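Local coordinates for alpha-11 giardin (Giardia intestinalis, PDB 2II2), which binds calcium and, as an annexin-family protein, probably associates with phospholipid membranes and takes part in parasite attachment and cytoskeletal remodelling, at residues 161-164 with 165-169; 176-179 with 180-184; 203-206 with 207-211; 123-126 with 127-131; 58-62 with 63-67. All blocks are in the same frame, centred on the assembly; numbering follows the deposited sequence.

Interaction 1 (161-164 with 165-169); sequences EVLK and HNLID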
loop_
_atom_site.group_PDB
_atom_site.type_symbol
_atom_site.label_atom_id
_atom_site.label_comp_id
_atom_site.label_asym_id
_atom_site.label_seq_id
_atom_site.Cartn_x
_atom_site.Cartn_y
_atom_site.Cartn_z
ATOM N N GLU A 161 11.138 -24.681 8.973
ATOM C CA GLU A 161 10.414 -25.922 8.817
ATOM C C GLU A 161 8.896 -25.720 8.968
ATOM O O GLU A 161 8.134 -26.339 8.252
ATOM C CB GLU A 161 10.932 -26.981 9.797
ATOM C CG GLU A 161 12.265 -27.595 9.408
ATOM C CD GLU A 161 12.200 -28.598 8.256
ATOM O OE1 GLU A 161 11.116 -28.853 7.679
ATOM O OE2 GLU A 161 13.283 -29.132 7.931
ATOM N N VAL A 162 8.460 -24.829 9.861
ATOM C CA VAL A 162 7.040 -24.527 10.027
ATOM C C VAL A 162 6.513 -23.959 8.698
ATOM O O VAL A 162 5.421 -24.341 8.223
ATOM C CB VAL A 162 6.789 -23.524 11.191
ATOM C CG1 VAL A 162 5.335 -22.998 11.173
ATOM C CG2 VAL A 162 7.113 -24.167 12.524
ATOM N N LEU A 163 7.266 -23.048 8.084
ATOM C CA LEU A 163 6.850 -22.534 6.789
ATOM C C LEU A 163 6.825 -23.607 5.705
ATOM O O LEU A 163 5.887 -23.665 4.916
ATOM C CB LEU A 163 7.725 -21.365 6.330
ATOM C CG LEU A 163 7.588 -20.099 7.171
ATOM C CD1 LEU A 163 8.524 -19.023 6.658
ATOM C CD2 LEU A 163 6.133 -19.575 7.170
ATOM N N LYS A 164 7.845 -24.464 5.633
ATOM C CA LYS A 164 7.831 -25.522 4.629
ATOM C C LYS A 164 6.639 -26.433 4.866
ATOM O O LYS A 164 5.916 -26.796 3.932
ATOM C CB LYS A 164 9.133 -26.339 4.681
ATOM C CG LYS A 164 9.142 -27.608 3.801
ATOM C CD LYS A 164 10.501 -28.295 3.888
ATOM C CE LYS A 164 10.575 -29.512 2.988
ATOM N NZ LYS A 164 9.788 -30.621 3.549
ATOM N N HIS A 165 6.422 -26.818 6.115
ATOM C CA HIS A 165 5.347 -27.751 6.402
ATOM C C HIS A 165 3.986 -27.199 5.990
ATOM O O HIS A 165 3.194 -27.870 5.331
ATOM C CB HIS A 165 5.321 -28.100 7.871
ATOM C CG HIS A 165 4.271 -29.091 8.204
ATOM N ND1 HIS A 165 4.367 -30.413 7.833
ATOM C CD2 HIS A 165 3.071 -28.948 8.808
ATOM C CE1 HIS A 165 3.276 -31.052 8.220
ATOM N NE2 HIS A 165 2.476 -30.188 8.818
ATOM N N ASN A 166 3.725 -25.963 6.398
ATOM C CA ASN A 166 2.425 -25.377 6.127
ATOM C C ASN A 166 2.240 -24.949 4.694
ATOM O O ASN A 166 1.170 -25.177 4.125
ATOM C CB ASN A 166 2.184 -24.193 7.048
ATOM C CG ASN A 166 1.803 -24.619 8.451
ATOM O OD1 ASN A 166 0.674 -25.073 8.675
ATOM N ND2 ASN A 166 2.732 -24.507 9.398
ATOM N N LEU A 167 3.280 -24.395 4.081
ATOM C CA LEU A 167 3.127 -23.887 2.711
ATOM C C LEU A 167 3.223 -24.951 1.644
ATOM O O LEU A 167 2.613 -24.808 0.593
ATOM C CB LEU A 167 4.130 -22.761 2.397
ATOM C CG LEU A 167 3.992 -21.510 3.260
ATOM C CD1 LEU A 167 5.128 -20.545 2.985
ATOM C CD2 LEU A 167 2.665 -20.807 3.047
ATOM N N ILE A 168 4.011 -25.992 1.901
ATOM C CA ILE A 168 4.273 -26.979 0.868
ATOM C C ILE A 168 3.699 -28.352 1.192
ATOM O O ILE A 168 3.037 -28.941 0.340
ATOM C CB ILE A 168 5.779 -27.092 0.543
ATOM C CG1 ILE A 168 6.336 -25.724 0.126
ATOM C CG2 ILE A 168 5.987 -28.123 -0.587
ATOM C CD1 ILE A 168 7.803 -25.695 -0.177
ATOM N N ASP A 169 3.936 -28.845 2.405
ATOM C CA ASP A 169 3.714 -30.260 2.704
ATOM C C ASP A 169 2.315 -30.632 3.179
ATOM O O ASP A 169 1.806 -31.701 2.811
ATOM C CB ASP A 169 4.769 -30.747 3.690
ATOM C CG ASP A 169 6.193 -30.554 3.161
ATOM O OD1 ASP A 169 6.421 -30.608 1.930
ATOM O OD2 ASP A 169 7.071 -30.350 3.994
#
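Glu161 starts the run by accepting from His165 N through its carbonyl oxygen, an ordinary turn of helix 156-169. Val162 O does more. It takes the backbone N-H of Asn166 and also the side-chain amide, with Asn166 ND2 2.9 Å from Val162 O. The two donors reach this oxygen from opposite faces of its carbonyl plane, and ND2 stands above that plane rather than on a lone pair. The side-chain bond is bent, at 149°. The Asn166 side chain lies alongside Val162 and points the same way, which brings ND2 within 3.5 Å of Val162 CG1. Asn166 OD1 accepts from Asp174 N, so both ends of this buried amide are bonded. Leu163 comes next. Its CB is 4.3 Å from Leu167 CD1, and its side chain packs on Ile193 and Phe197 of helix 187-201. Lys164 O again has two donors, Ile168 N at 2.9 Å and Asp169 N at 3.2 Å. The second is the wider step of a pi-type turn that closes the helix. The Lys164 side chain runs extended and bends only at its last torsion (chi4 -74°). This turns NZ onto the syn lone pair of Asp169 OD2, 2.8 Å away. The salt bridge joins the same two residues as the wide backbone bond, so backbone and side chain close this turn together.

Interaction 2 (176-179 with 180-184); sequences EAVV and RLIIT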
loop_
_atom_site.group_PDB
_atom_site.type_symbol
_atom_site.label_atom_id
_atom_site.label_comp_id
_atom_site.label_asym_id
_atom_site.label_seq_id
_atom_site.Cartn_x
_atom_site.Cartn_y
_atom_site.Cartn_z
ATOM N N GLU A 176 -3.367 -19.348 10.753
ATOM C CA GLU A 176 -3.016 -18.522 11.899
ATOM C C GLU A 176 -1.541 -18.688 12.264
ATOM O O GLU A 176 -0.853 -17.702 12.493
ATOM C CB GLU A 176 -3.891 -18.840 13.099
ATOM C CG GLU A 176 -3.495 -18.063 14.336
ATOM C CD GLU A 176 -4.432 -18.273 15.515
ATOM O OE1 GLU A 176 -5.406 -19.042 15.397
ATOM O OE2 GLU A 176 -4.160 -17.670 16.570
ATOM N N ALA A 177 -1.050 -19.925 12.271
ATOM C CA ALA A 177 0.352 -20.169 12.628
ATOM C C ALA A 177 1.290 -19.488 11.619
ATOM O O ALA A 177 2.331 -18.950 11.999
ATOM C CB ALA A 177 0.641 -21.667 12.739
ATOM N N VAL A 178 0.942 -19.540 10.325
ATOM C CA VAL A 178 1.795 -18.933 9.311
ATOM C C VAL A 178 1.821 -17.425 9.474
ATOM O O VAL A 178 2.889 -16.824 9.460
ATOM C CB VAL A 178 1.322 -19.335 7.896
ATOM C CG1 VAL A 178 2.052 -18.507 6.828
ATOM C CG2 VAL A 178 1.557 -20.813 7.675
ATOM N N VAL A 179 0.646 -16.821 9.626
ATOM C CA VAL A 179 0.558 -15.391 9.775
ATOM C C VAL A 179 1.298 -14.966 11.046
ATOM O O VAL A 179 2.084 -14.002 11.030
ATOM C CB VAL A 179 -0.912 -14.925 9.810
ATOM C CG1 VAL A 179 -0.973 -13.453 10.184
ATOM C CG2 VAL A 179 -1.541 -15.143 8.463
ATOM N N ARG A 180 1.064 -15.654 12.165
ATOM C CA ARG A 180 1.708 -15.278 13.412
ATOM C C ARG A 180 3.213 -15.332 13.263
ATOM O O ARG A 180 3.906 -14.404 13.710
ATOM C CB ARG A 180 1.253 -16.197 14.528
ATOM C CG ARG A 180 1.820 -15.875 15.861
ATOM C CD ARG A 180 1.156 -16.755 16.909
ATOM N NE ARG A 180 -0.305 -16.640 16.894
ATOM C CZ ARG A 180 -0.991 -15.670 17.497
ATOM N NH1 ARG A 180 -0.373 -14.694 18.159
ATOM N NH2 ARG A 180 -2.310 -15.662 17.427
ATOM N N LEU A 181 3.713 -16.416 12.648
ATOM C CA LEU A 181 5.169 -16.528 12.461
ATOM C C LEU A 181 5.744 -15.327 11.727
ATOM O O LEU A 181 6.709 -14.688 12.199
ATOM C CB LEU A 181 5.513 -17.830 11.760
ATOM C CG LEU A 181 6.990 -18.236 11.640
ATOM C CD1 LEU A 181 7.068 -19.725 11.402
ATOM C CD2 LEU A 181 7.711 -17.496 10.512
ATOM N N ILE A 182 5.120 -14.998 10.601
ATOM C CA ILE A 182 5.646 -13.907 9.782
ATOM C C ILE A 182 5.516 -12.553 10.490
ATOM O O ILE A 182 6.480 -11.791 10.584
ATOM C CB ILE A 182 4.937 -13.871 8.427
ATOM C CG1 ILE A 182 5.254 -15.126 7.612
ATOM C CG2 ILE A 182 5.367 -12.664 7.629
ATOM C CD1 ILE A 182 4.384 -15.316 6.392
ATOM N N ILE A 183 4.316 -12.270 11.001
ATOM C CA ILE A 183 4.040 -10.967 11.607
ATOM C C ILE A 183 4.849 -10.666 12.872
ATOM O O ILE A 183 5.124 -9.488 13.158
ATOM C CB ILE A 183 2.504 -10.787 11.912
ATOM C CG1 ILE A 183 1.676 -10.712 10.634
ATOM C CG2 ILE A 183 2.243 -9.647 12.924
ATOM C CD1 ILE A 183 1.836 -9.441 9.888
ATOM N N THR A 184 5.226 -11.708 13.612
ATOM C CA THR A 184 5.958 -11.503 14.855
ATOM C C THR A 184 7.460 -11.679 14.712
ATOM O O THR A 184 8.177 -11.570 15.705
ATOM C CB THR A 184 5.471 -12.446 15.991
ATOM O OG1 THR A 184 5.738 -13.808 15.640
ATOM C CG2 THR A 184 3.983 -12.277 16.288
#
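Helix 175-184 is one of the short helices of this annexin-type, all-helical fold, and the contact is a series of i to i+4 pairs along it. On one side, Glu176 and Arg180 lie side by side and form a salt bridge. Arg180 NH2 is 2.9 Å from Glu176 OE2, with an N-H...O angle of 157°. The oxygen sits at the edge of the guanidinium, near its plane, and offers its anti lone pair. One nitrogen meets one oxygen, and the two flat groups are turned 50° apart. A bend at chi3 (-55°) turns the guanidinium edge to Glu176. The other side, largely buried, is apolar. Val178 CG1 lies 4.0 Å from Ile182 CD1, and Val179 CG1 lies 3.8 Å from Ile183 CG1. These side chains also meet Leu222 and Ala225 of helix 216-230. One turn on from Arg180, Thr184 OG1 gives its proton to Arg180 O over 2.7 Å, while Thr184 N reaches the same oxygen from the other face. Arg180 NH1 has a second acid, Glu148. With two carboxylates bonded to different nitrogens, the guanidinium probably has its rotation fixed and its positive charge well balanced.

Interaction 3 (203-206 with 207-211); sequences KSVQ and EAIET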
loop_
_atom_site.group_PDB
_atom_site.type_symbol
_atom_site.label_atom_id
_atom_site.label_comp_id
_atom_site.label_asym_id
_atom_site.label_seq_id
_atom_site.Cartn_x
_atom_site.Cartn_y
_atom_site.Cartn_z
ATOM N N LYS A 203 12.910 -23.302 -3.098
ATOM C CA LYS A 203 11.903 -22.351 -3.533
ATOM C C LYS A 203 12.007 -21.064 -2.743
ATOM O O LYS A 203 12.415 -21.070 -1.572
ATOM C CB LYS A 203 10.480 -22.935 -3.333
ATOM C CG LYS A 203 10.205 -24.264 -4.000
ATOM C CD LYS A 203 10.130 -24.104 -5.496
ATOM C CE LYS A 203 9.544 -25.333 -6.188
ATOM N NZ LYS A 203 9.523 -25.103 -7.663
ATOM N N SER A 204 11.574 -19.972 -3.365
ATOM C CA SER A 204 11.321 -18.756 -2.627
ATOM C C SER A 204 10.024 -18.906 -1.821
ATOM O O SER A 204 9.110 -19.668 -2.169
ATOM C CB SER A 204 11.225 -17.534 -3.542
ATOM O OG SER A 204 10.030 -17.593 -4.284
ATOM N N VAL A 205 9.975 -18.148 -0.732
ATOM C CA VAL A 205 8.768 -18.087 0.074
ATOM C C VAL A 205 7.632 -17.541 -0.783
ATOM O O VAL A 205 6.518 -18.036 -0.694
ATOM C CB VAL A 205 8.969 -17.267 1.378
ATOM C CG1 VAL A 205 7.655 -17.162 2.136
ATOM C CG2 VAL A 205 10.031 -17.921 2.284
ATOM N N GLN A 206 7.913 -16.521 -1.601
ATOM C CA GLN A 206 6.873 -15.981 -2.483
ATOM C C GLN A 206 6.265 -17.082 -3.347
ATOM O O GLN A 206 5.042 -17.196 -3.465
ATOM C CB GLN A 206 7.418 -14.886 -3.388
ATOM C CG GLN A 206 6.334 -14.279 -4.292
ATOM C CD GLN A 206 6.865 -13.541 -5.503
ATOM O OE1 GLN A 206 6.272 -13.635 -6.590
ATOM N NE2 GLN A 206 7.941 -12.830 -5.361
ATOM N N GLU A 207 7.114 -17.883 -3.982
ATOM C CA GLU A 207 6.616 -18.922 -4.867
ATOM C C GLU A 207 5.763 -19.924 -4.097
ATOM O O GLU A 207 4.698 -20.338 -4.558
ATOM C CB GLU A 207 7.738 -19.657 -5.612
ATOM C CG GLU A 207 7.154 -20.663 -6.628
ATOM C CD GLU A 207 8.184 -21.561 -7.284
ATOM O OE1 GLU A 207 9.255 -21.055 -7.673
ATOM O OE2 GLU A 207 7.877 -22.766 -7.474
ATOM N N ALA A 208 6.262 -20.321 -2.927
ATOM C CA ALA A 208 5.530 -21.278 -2.095
ATOM C C ALA A 208 4.158 -20.721 -1.682
ATOM O O ALA A 208 3.163 -21.435 -1.736
ATOM C CB ALA A 208 6.356 -21.685 -0.919
ATOM N N ILE A 209 4.120 -19.453 -1.276
ATOM C CA ILE A 209 2.829 -18.834 -0.956
ATOM C C ILE A 209 1.887 -18.809 -2.166
ATOM O O ILE A 209 0.716 -19.132 -2.052
ATOM C CB ILE A 209 3.046 -17.409 -0.421
ATOM C CG1 ILE A 209 3.742 -17.427 0.939
ATOM C CG2 ILE A 209 1.741 -16.652 -0.301
ATOM C CD1 ILE A 209 4.261 -16.052 1.386
ATOM N N GLU A 210 2.400 -18.351 -3.302
ATOM C CA GLU A 210 1.544 -18.141 -4.453
ATOM C C GLU A 210 1.043 -19.462 -5.025
ATOM O O GLU A 210 -0.061 -19.513 -5.568
ATOM C CB GLU A 210 2.254 -17.251 -5.473
ATOM C CG GLU A 210 2.350 -15.805 -5.006
ATOM C CD GLU A 210 3.084 -14.882 -5.944
ATOM O OE1 GLU A 210 3.863 -15.357 -6.787
ATOM O OE2 GLU A 210 2.883 -13.640 -5.844
ATOM N N THR A 211 1.821 -20.526 -4.845
ATOM C CA THR A 211 1.358 -21.850 -5.254
ATOM C C THR A 211 0.265 -22.371 -4.328
ATOM O O THR A 211 -0.730 -22.968 -4.793
ATOM C CB THR A 211 2.528 -22.856 -5.324
ATOM O OG1 THR A 211 3.385 -22.455 -6.406
ATOM C CG2 THR A 211 2.052 -24.319 -5.530
HETATM O O HOH W 1 11.205 -20.217 -6.262
#
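Ser204 OG accepts from Glu207 N at 2.9 Å, with an N-H...O angle of 160°. The hydroxyl stands between the backbone N and the carbonyl carbon of its own residue (chi1 71°), and from there it faces the first turn. Beside this bond, Lys203 NZ meets Glu207 OE2 at 2.9 Å. The ammonium comes on the syn side of that oxygen, 23° out of the carboxylate plane. The lysine chain crosses the end of the glutamate, and Lys203 CD also lies 3.3 Å from Glu207 OE2. The other oxygen takes a water, which is 2.5 Å from Glu207 OE1 and accepts from Ser204 N. Ser204 is thus the N-cap of helix 205-212, and the Glu207 carboxylate answers the backbone N-H of the cap residue through water in place of the direct bond of a capping box. Inward, Val205 CG1 packs 3.6 Å from Ile209 CD1. Val205 also rests on Phe197 of helix 187-201 and His226 of helix 216-230, while Ile209 reaches Leu222 and Cys223. At the next turn, Glu210 CG lies 3.4 Å from Gln206 O, and the Glu210 carboxylate is held by Tyr238, whose hydroxyl bonds OE2.

Interaction 4 (123-126 with 127-131); sequences DLLQ and DFVDQ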
loop_
_atom_site.group_PDB
_atom_site.type_symbol
_atom_site.label_atom_id
_atom_site.label_comp_id
_atom_site.label_asym_id
_atom_site.label_seq_id
_atom_site.Cartn_x
_atom_site.Cartn_y
_atom_site.Cartn_z
ATOM N N ASP A 123 -12.519 2.349 17.852
ATOM C CA ASP A 123 -11.196 1.740 17.802
ATOM C C ASP A 123 -11.079 0.888 16.548
ATOM O O ASP A 123 -11.965 0.098 16.237
ATOM C CB ASP A 123 -10.958 0.842 19.029
ATOM C CG ASP A 123 -10.941 1.616 20.340
ATOM O OD1 ASP A 123 -10.592 2.811 20.342
ATOM O OD2 ASP A 123 -11.266 1.005 21.389
ATOM N N LEU A 124 -9.967 1.040 15.844
ATOM C CA LEU A 124 -9.673 0.228 14.673
ATOM C C LEU A 124 -9.785 -1.269 14.951
ATOM O O LEU A 124 -10.451 -1.999 14.208
ATOM C CB LEU A 124 -8.256 0.576 14.183
ATOM C CG LEU A 124 -7.866 -0.175 12.898
ATOM C CD1 LEU A 124 -8.773 0.165 11.757
ATOM C CD2 LEU A 124 -6.422 0.157 12.501
ATOM N N LEU A 125 -9.149 -1.725 16.030
ATOM C CA LEU A 125 -9.195 -3.150 16.367
ATOM C C LEU A 125 -10.623 -3.622 16.609
ATOM O O LEU A 125 -10.978 -4.714 16.193
ATOM C CB LEU A 125 -8.312 -3.472 17.578
ATOM C CG LEU A 125 -8.262 -4.942 18.013
ATOM C CD1 LEU A 125 -7.822 -5.879 16.907
ATOM C CD2 LEU A 125 -7.354 -5.079 19.242
ATOM N N GLN A 126 -11.448 -2.794 17.244
ATOM C CA GLN A 126 -12.840 -3.190 17.501
ATOM C C GLN A 126 -13.656 -3.309 16.200
ATOM O O GLN A 126 -14.461 -4.233 16.023
ATOM C CB GLN A 126 -13.491 -2.231 18.497
ATOM C CG GLN A 126 -14.775 -2.752 19.123
ATOM C CD GLN A 126 -14.618 -4.083 19.843
ATOM O OE1 GLN A 126 -13.547 -4.433 20.342
ATOM N NE2 GLN A 126 -15.703 -4.828 19.913
ATOM N N ASP A 127 -13.391 -2.393 15.271
ATOM C CA ASP A 127 -14.019 -2.516 13.966
ATOM C C ASP A 127 -13.542 -3.766 13.233
ATOM O O ASP A 127 -14.342 -4.410 12.548
ATOM C CB ASP A 127 -13.781 -1.254 13.127
ATOM C CG ASP A 127 -14.729 -0.097 13.491
ATOM O OD1 ASP A 127 -15.631 -0.283 14.332
ATOM O OD2 ASP A 127 -14.526 1.015 12.962
ATOM N N PHE A 128 -12.261 -4.124 13.362
ATOM C CA PHE A 128 -11.793 -5.410 12.832
ATOM C C PHE A 128 -12.512 -6.590 13.489
ATOM O O PHE A 128 -12.962 -7.509 12.793
ATOM C CB PHE A 128 -10.280 -5.567 12.993
ATOM C CG PHE A 128 -9.458 -4.771 11.992
ATOM C CD1 PHE A 128 -10.009 -3.796 11.154
ATOM C CD2 PHE A 128 -8.079 -4.984 11.944
ATOM C CE1 PHE A 128 -9.203 -3.093 10.267
ATOM C CE2 PHE A 128 -7.276 -4.292 11.063
ATOM C CZ PHE A 128 -7.821 -3.351 10.242
ATOM N N VAL A 129 -12.649 -6.564 14.816
ATOM C CA VAL A 129 -13.355 -7.622 15.533
ATOM C C VAL A 129 -14.794 -7.743 15.028
ATOM O O VAL A 129 -15.269 -8.844 14.785
ATOM C CB VAL A 129 -13.323 -7.398 17.071
ATOM C CG1 VAL A 129 -14.315 -8.337 17.792
ATOM C CG2 VAL A 129 -11.893 -7.571 17.618
ATOM N N ASP A 130 -15.477 -6.611 14.869
ATOM C CA ASP A 130 -16.883 -6.645 14.478
ATOM C C ASP A 130 -17.102 -6.984 12.995
ATOM O O ASP A 130 -18.127 -7.581 12.647
ATOM C CB ASP A 130 -17.566 -5.315 14.788
ATOM C CG ASP A 130 -18.051 -5.227 16.213
ATOM O OD1 ASP A 130 -18.665 -6.207 16.693
ATOM O OD2 ASP A 130 -17.832 -4.166 16.837
ATOM N N GLN A 131 -16.150 -6.612 12.135
ATOM C CA GLN A 131 -16.406 -6.617 10.696
ATOM C C GLN A 131 -15.547 -7.594 9.883
ATOM O O GLN A 131 -15.781 -7.743 8.686
ATOM C CB GLN A 131 -16.266 -5.207 10.107
ATOM C CG GLN A 131 -17.250 -4.193 10.660
ATOM C CD GLN A 131 -17.091 -2.817 10.046
ATOM O OE1 GLN A 131 -16.846 -2.688 8.859
ATOM N NE2 GLN A 131 -17.241 -1.782 10.864
HETATM O O HOH W 2 -18.267 -3.846 19.415
#
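Leu124 and Phe128 pack one turn apart at the start of helix 124-131, a short helix of the annexin-type fold. The leucine branch lies over one face of the phenyl ring. Leu124 CG is 4.1 Å above the ring plane, offset toward the rim, and Leu124 CD1 comes to 3.6 Å from Phe128 CE1. Both side chains have to turn for this. Leu124 puts CG opposite its backbone N (chi1 -177°), which swings the branch forward along the helix, whereas Phe128 keeps its ring on the N side (chi1 -76°) and leans back over the first turn. The pair is buried. Leu124 meets Ile84 of helix 76-89 and Leu112 of helix 106-120, and Phe128 meets Met88 and Ile146. Leu125 and Val129 touch more loosely, at 4.5 Å between Leu125 CD1 and Val129 CG2. Asp123 occupies the N-cap position, but its side chain makes no capping bond; it forms a salt bridge with Lys117. Asp127 uses its two oxygens on Tyr116 and Asn122. On the exposed side, the amide of Gln126 and the carboxylate of Asp130 stand nearly perpendicular, 84° apart. Gln126 NE2 and Asp130 OD2 are 3.8 Å apart, and a water spans them. It accepts from Gln126 NE2 at 2.8 Å and donates to Asp130 OD2 at 2.6 Å.

Interaction 5 (58-62 with 63-67); sequences KCIKN and GPYED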
loop_
_atom_site.group_PDB
_atom_site.type_symbol
_atom_site.label_atom_id
_atom_site.label_comp_id
_atom_site.label_asym_id
_atom_site.label_seq_id
_atom_site.Cartn_x
_atom_site.Cartn_y
_atom_site.Cartn_z
ATOM N N LYS A 58 -13.574 17.876 -6.543
ATOM C CA LYS A 58 -14.703 18.517 -7.208
ATOM C C LYS A 58 -14.376 18.863 -8.657
ATOM O O LYS A 58 -15.248 18.838 -9.516
ATOM C CB LYS A 58 -15.134 19.774 -6.447
ATOM C CG LYS A 58 -16.487 20.351 -6.883
ATOM C CD LYS A 58 -16.775 21.697 -6.223
ATOM C CE LYS A 58 -18.073 22.334 -6.710
ATOM N NZ LYS A 58 -18.147 22.557 -8.196
ATOM N N CYS A 59 -13.112 19.189 -8.913
ATOM C CA CYS A 59 -12.672 19.627 -10.235
ATOM C C CYS A 59 -12.269 18.472 -11.153
ATOM O O CYS A 59 -12.487 18.538 -12.363
ATOM C CB CYS A 59 -11.491 20.581 -10.074
ATOM S SG CYS A 59 -11.938 22.189 -9.400
ATOM N N ILE A 60 -11.625 17.462 -10.570
ATOM C CA ILE A 60 -11.037 16.345 -11.306
ATOM C C ILE A 60 -11.977 15.140 -11.283
ATOM O O ILE A 60 -12.372 14.670 -10.219
ATOM C CB ILE A 60 -9.671 15.961 -10.704
ATOM C CG1 ILE A 60 -8.690 17.136 -10.754
ATOM C CG2 ILE A 60 -9.066 14.736 -11.392
ATOM C CD1 ILE A 60 -8.460 17.751 -12.136
ATOM N N LYS A 61 -12.313 14.628 -12.461
ATOM C CA LYS A 61 -13.296 13.544 -12.543
ATOM C C LYS A 61 -12.784 12.302 -11.850
ATOM O O LYS A 61 -11.586 12.013 -11.861
ATOM C CB LYS A 61 -13.700 13.264 -13.980
ATOM C CG LYS A 61 -14.496 14.416 -14.555
ATOM C CD LYS A 61 -14.967 14.149 -15.958
ATOM C CE LYS A 61 -15.676 15.374 -16.532
ATOM N NZ LYS A 61 -14.844 16.588 -16.482
ATOM N N ASN A 62 -13.708 11.570 -11.232
ATOM C CA ASN A 62 -13.355 10.484 -10.330
ATOM C C ASN A 62 -12.712 9.305 -11.064
ATOM O O ASN A 62 -12.980 9.065 -12.259
ATOM C CB ASN A 62 -14.582 10.035 -9.535
ATOM C CG ASN A 62 -15.503 9.129 -10.339
ATOM O OD1 ASN A 62 -15.303 7.910 -10.378
ATOM N ND2 ASN A 62 -16.531 9.706 -10.970
ATOM N N GLY A 63 -11.827 8.607 -10.350
ATOM C CA GLY A 63 -11.086 7.513 -10.961
ATOM C C GLY A 63 -9.698 7.437 -10.390
ATOM O O GLY A 63 -9.388 8.116 -9.410
ATOM N N PRO A 64 -8.832 6.607 -10.976
ATOM C CA PRO A 64 -7.489 6.419 -10.433
ATOM C C PRO A 64 -6.581 7.648 -10.486
ATOM O O PRO A 64 -5.729 7.804 -9.608
ATOM C CB PRO A 64 -6.931 5.224 -11.237
ATOM C CG PRO A 64 -7.721 5.199 -12.479
ATOM C CD PRO A 64 -9.102 5.718 -12.118
ATOM N N TYR A 65 -6.722 8.490 -11.510
ATOM C CA TYR A 65 -5.971 9.737 -11.527
ATOM C C TYR A 65 -6.378 10.620 -10.319
ATOM O O TYR A 65 -5.537 11.109 -9.580
ATOM C CB TYR A 65 -6.133 10.473 -12.872
ATOM C CG TYR A 65 -5.438 11.817 -12.864
ATOM C CD1 TYR A 65 -4.101 11.962 -13.256
ATOM C CD2 TYR A 65 -6.093 12.935 -12.380
ATOM C CE1 TYR A 65 -3.467 13.177 -13.199
ATOM C CE2 TYR A 65 -5.470 14.164 -12.326
ATOM C CZ TYR A 65 -4.152 14.291 -12.731
ATOM O OH TYR A 65 -3.520 15.501 -12.668
ATOM N N GLU A 66 -7.691 10.779 -10.103
ATOM C CA GLU A 66 -8.129 11.532 -8.930
ATOM C C GLU A 66 -7.598 10.880 -7.643
ATOM O O GLU A 66 -7.142 11.576 -6.745
ATOM C CB GLU A 66 -9.663 11.567 -8.839
ATOM C CG GLU A 66 -10.191 12.573 -7.800
ATOM C CD GLU A 66 -11.564 12.231 -7.255
ATOM O OE1 GLU A 66 -11.664 11.250 -6.457
ATOM O OE2 GLU A 66 -12.532 12.928 -7.622
ATOM N N ASP A 67 -7.674 9.551 -7.556
ATOM C CA ASP A 67 -7.258 8.830 -6.358
ATOM C C ASP A 67 -5.798 9.105 -6.025
ATOM O O ASP A 67 -5.468 9.365 -4.889
ATOM C CB ASP A 67 -7.377 7.314 -6.534
ATOM C CG ASP A 67 -8.788 6.796 -6.488
ATOM O OD1 ASP A 67 -9.710 7.533 -6.085
ATOM O OD2 ASP A 67 -8.961 5.614 -6.871
HETATM O O HOH W 3 -9.579 9.942 -12.231
#
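Gly63 N lies 3.2 Å from Asn62 CB at the turn between helices 52-59 and 64-73. Gly63 holds the N-cap position at phi 145° and psi -171°. It has no CB to press on Asn62 O, and this permits its unusual backbone angles. The Gly63 carbonyl then accepts from Asp67 N at 2.9 Å, which begins the new helix. Tyr65 turns its ring back toward the loop. Ile60 CG2 meets the ring at its edge, in the ring plane, 3.6 Å from Tyr65 CD2. This is an apolar side-on contact and not a CH-pi one. Glu66 follows and faces the loop. Its backbone N donates to a water at 3.0 Å. The water lies 2.9 Å from Lys61 O, to which it probably donates, and so links the loop to the first turn of the helix. The glutamate side chain reaches back to the loop, with CG opposite the backbone N (chi1 -168°). It brings Glu66 OE2 to 3.1 Å from Ile60 O. Both atoms are acceptors, so they do not bond each other. Ile60 and Glu66 belong to a calcium site seen in another structure of this protein, and here the metal is absent. The closeness of the two oxygens is consistent with both facing the calcium position. Around the loop, Ile60 packs on Leu17 of helix 9-18 and Glu22, Tyr65 lies on Leu25 and Val26 of helix 22-29, and Pro64 touches Tyr253 of helix 249-263.

In the fold
Interactions 1, 2 and 3 form one cluster on the same side of the chain's centre. Interaction 1 touches both of the others. Asn166 CB is 3.5 Å from Val178 CG2 of interaction 2, and Leu167 CD1 is 4.0 Å from Ile209 CG1 of interaction 3. Interactions 2 and 3 do not touch; their nearest atoms are about 5 Å apart. Interaction 4 stands apart, with its centre about 20 Å from that of interaction 2 and about 30 Å from that of interaction 5. Interaction 5 alone holds calcium-site residues. Its centre is about 44 Å from that of interaction 1, across the chain's centre, so the cluster is remote from that site.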